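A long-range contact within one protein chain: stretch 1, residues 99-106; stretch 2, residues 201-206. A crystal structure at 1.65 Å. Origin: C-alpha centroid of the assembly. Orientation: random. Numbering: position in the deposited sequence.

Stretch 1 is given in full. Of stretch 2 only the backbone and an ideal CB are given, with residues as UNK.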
# COMPACT_ATOMS: atom_id res chain seq x y z
N PRO A 99 -2.91 10.76 -2.05
CA PRO A 99 -3.67 9.95 -3.00
C PRO A 99 -3.15 10.09 -4.43
O PRO A 99 -2.39 11.03 -4.73
CB PRO A 99 -5.09 10.50 -2.86
CG PRO A 99 -4.89 11.94 -2.54
CD PRO A 99 -3.66 11.97 -1.65
N PRO A 100 -3.54 9.17 -5.32
CA PRO A 100 -2.98 9.16 -6.68
C PRO A 100 -3.22 10.43 -7.52
O PRO A 100 -2.53 10.62 -8.52
CB PRO A 100 -3.66 7.93 -7.33
CG PRO A 100 -4.14 7.10 -6.20
CD PRO A 100 -4.45 8.04 -5.08
N TRP A 101 -4.17 11.27 -7.12
CA TRP A 101 -4.47 12.51 -7.85
C TRP A 101 -3.84 13.76 -7.23
O TRP A 101 -4.06 14.86 -7.72
CB TRP A 101 -5.99 12.73 -7.95
CG TRP A 101 -6.67 12.70 -6.60
CD1 TRP A 101 -6.84 13.75 -5.72
CD2 TRP A 101 -7.26 11.56 -5.97
NE1 TRP A 101 -7.49 13.32 -4.59
CE2 TRP A 101 -7.76 11.98 -4.72
CE3 TRP A 101 -7.42 10.22 -6.35
CZ2 TRP A 101 -8.41 11.11 -3.84
CZ3 TRP A 101 -8.05 9.34 -5.46
CH2 TRP A 101 -8.55 9.80 -4.23
N LEU A 102 -3.08 13.60 -6.15
CA LEU A 102 -2.56 14.79 -5.45
C LEU A 102 -1.51 15.53 -6.27
O LEU A 102 -1.53 16.77 -6.36
CB LEU A 102 -1.98 14.41 -4.08
CG LEU A 102 -1.61 15.62 -3.20
CD1 LEU A 102 -2.85 16.32 -2.63
CD2 LEU A 102 -0.67 15.20 -2.08
N LEU A 103 -0.61 14.74 -6.85
CA LEU A 103 0.50 15.25 -7.66
C LEU A 103 0.58 14.48 -8.96
O LEU A 103 0.09 13.36 -9.05
CB LEU A 103 1.82 15.07 -6.90
CG LEU A 103 1.95 15.79 -5.55
CD1 LEU A 103 3.24 15.35 -4.88
CD2 LEU A 103 1.91 17.29 -5.72
N ASP A 104 1.20 15.08 -9.97
CA ASP A 104 1.46 14.38 -11.23
C ASP A 104 2.41 13.22 -10.92
O ASP A 104 3.24 13.33 -10.00
CB ASP A 104 2.10 15.35 -12.24
CG ASP A 104 2.34 14.71 -13.61
OD1 ASP A 104 3.38 14.03 -13.80
OD2 ASP A 104 1.51 14.91 -14.51
N PRO A 105 2.30 12.10 -11.66
CA PRO A 105 3.22 10.97 -11.43
C PRO A 105 4.70 11.34 -11.53
O PRO A 105 5.53 10.73 -10.84
CB PRO A 105 2.82 9.97 -12.52
CG PRO A 105 1.36 10.25 -12.73
CD PRO A 105 1.26 11.75 -12.65
N GLN A 106 5.05 12.34 -12.34
CA GLN A 106 6.46 12.76 -12.40
C GLN A 106 6.92 13.40 -11.08
O GLN A 106 8.03 13.12 -10.60
CB GLN A 106 6.70 13.70 -13.58
CG GLN A 106 6.41 13.02 -14.93
CD GLN A 106 6.90 13.84 -16.11
OE1 GLN A 106 6.86 15.08 -16.08
NE2 GLN A 106 7.38 13.16 -17.15
N UNK A 201 -5.27 0.64 -9.09
CA UNK A 201 -5.72 1.60 -10.08
C UNK A 201 -4.57 2.27 -10.77
O UNK A 201 -3.40 1.90 -10.56
CB UNK A 201 -6.62 2.65 -9.43
N UNK A 202 -4.92 3.23 -11.62
CA UNK A 202 -3.95 4.02 -12.39
C UNK A 202 -3.77 5.41 -11.78
O UNK A 202 -4.70 5.96 -11.17
CB UNK A 202 -4.40 4.14 -13.85
N UNK A 203 -2.58 5.99 -11.98
CA UNK A 203 -2.28 7.37 -11.60
C UNK A 203 -2.44 8.34 -12.77
O UNK A 203 -2.26 9.54 -12.62
CB UNK A 203 -0.86 7.46 -11.05
N UNK A 204 -2.77 7.79 -13.94
CA UNK A 204 -2.91 8.59 -15.17
C UNK A 204 -4.35 9.05 -15.27
O UNK A 204 -5.14 8.53 -16.07
CB UNK A 204 -2.51 7.79 -16.41
N UNK A 205 -4.66 10.05 -14.45
CA UNK A 205 -6.05 10.42 -14.18
C UNK A 205 -6.44 11.72 -14.85
O UNK A 205 -5.60 12.58 -15.10
CB UNK A 205 -6.28 10.53 -12.67
N UNK A 206 -7.73 11.84 -15.14
CA UNK A 206 -8.30 13.04 -15.72
C UNK A 206 -9.10 13.76 -14.64
O UNK A 206 -9.88 13.14 -13.90
CB UNK A 206 -9.17 12.71 -16.93

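At position 201 the ideal CB points toward stretch 1 but has none of its atoms within 5.5 Å, and the backbone is almost fully extended, with phi and psi of -166° and -175°. Such angles lie at the margin of what a residue with a CB prefers; glycine adopts them readily, and the residue is Gly201, in a strand that enters from earlier in the chain and runs to 202.

At position 202 the CA-to-CB bond points away from stretch 1, so the contact sets little demand on the side chain. The chain leaves the strand here, and a short polar group able to reach a backbone amide further on would suit. Ser202 does this: in the t rotamer its OG accepts a hydrogen bond from the N of residue 204, 3.0 Å away, bracing the bend.

Position 203 faces stretch 1 squarely. Its CA lies 5.3 Å from the CA of Pro100, and its ideal CB is 3.9 Å from Pro105 CG and 4.4 Å from Pro100 O. The ring carbons Pro105 CG and, 4.7 Å from the ideal CB, Pro100 CB give this site an apolar surface, favouring a small or medium apolar side chain such as alanine, cysteine or valine; the nearby carbonyl leaves a small hydroxyl conceivable. The residue is Cys203, in the m rotamer. Its SG packs 4.0 Å from Pro100 CB, while its CB rests 3.9 Å from Pro105 CG. A water bridges the backbones instead of a direct hydrogen bond, donating to Pro100 O and Cys203 O at 2.7 Å each.

At position 204 CA-to-CB turns away, and no atom of stretch 1 lies within 5.5 Å of the ideal CB. Many polar or long side chains could be accepted, and one that bends back could still touch Pro105. His204 does so with chi1 of -57°, bringing ND1 to 4.2 Å from Pro105 CG, an oblique approach to the imidazole ring without a hydrogen bond.

Position 205 points toward stretch 1 again, but from further off: its ideal CB is 5.2 Å from Trp101 CB. That gap, bordered by carbon of Pro100 and Trp101, calls for a branched or extended apolar side chain, with leucine, isoleucine and methionine all plausible. Leu205 (m, t) extends CD1 to 4.1 Å from both Pro100 CB and Trp101 CB, and the methyl sits at the edge of the indole, near its plane. Leu205 N makes a weak hydrogen bond to Cys203 O, 3.1 Å away.

Position 206 is out of reach of stretch 1, which places no constraint on it; the residue is Thr206.

Stretch 2 201-206: GSCHLT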
# COMPACT_ATOMS: atom_id res chain seq x y z
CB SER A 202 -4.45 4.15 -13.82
OG SER A 202 -3.61 5.02 -14.56
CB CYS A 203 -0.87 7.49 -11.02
SG CYS A 203 -0.68 6.50 -9.53
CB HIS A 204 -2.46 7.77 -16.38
CG HIS A 204 -1.07 7.26 -16.24
ND1 HIS A 204 0.02 8.11 -16.14
CD2 HIS A 204 -0.58 6.00 -16.14
CE1 HIS A 204 1.12 7.39 -16.00
NE2 HIS A 204 0.78 6.11 -16.00
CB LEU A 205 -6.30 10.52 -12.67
CG LEU A 205 -5.99 9.23 -11.89
CD1 LEU A 205 -5.99 9.48 -10.38
CD2 LEU A 205 -7.00 8.13 -12.26
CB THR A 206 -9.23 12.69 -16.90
OG1 THR A 206 -8.52 11.84 -17.81
CG2 THR A 206 -9.65 13.96 -17.64
O HOH W 1 -2.31 11.68 -10.99
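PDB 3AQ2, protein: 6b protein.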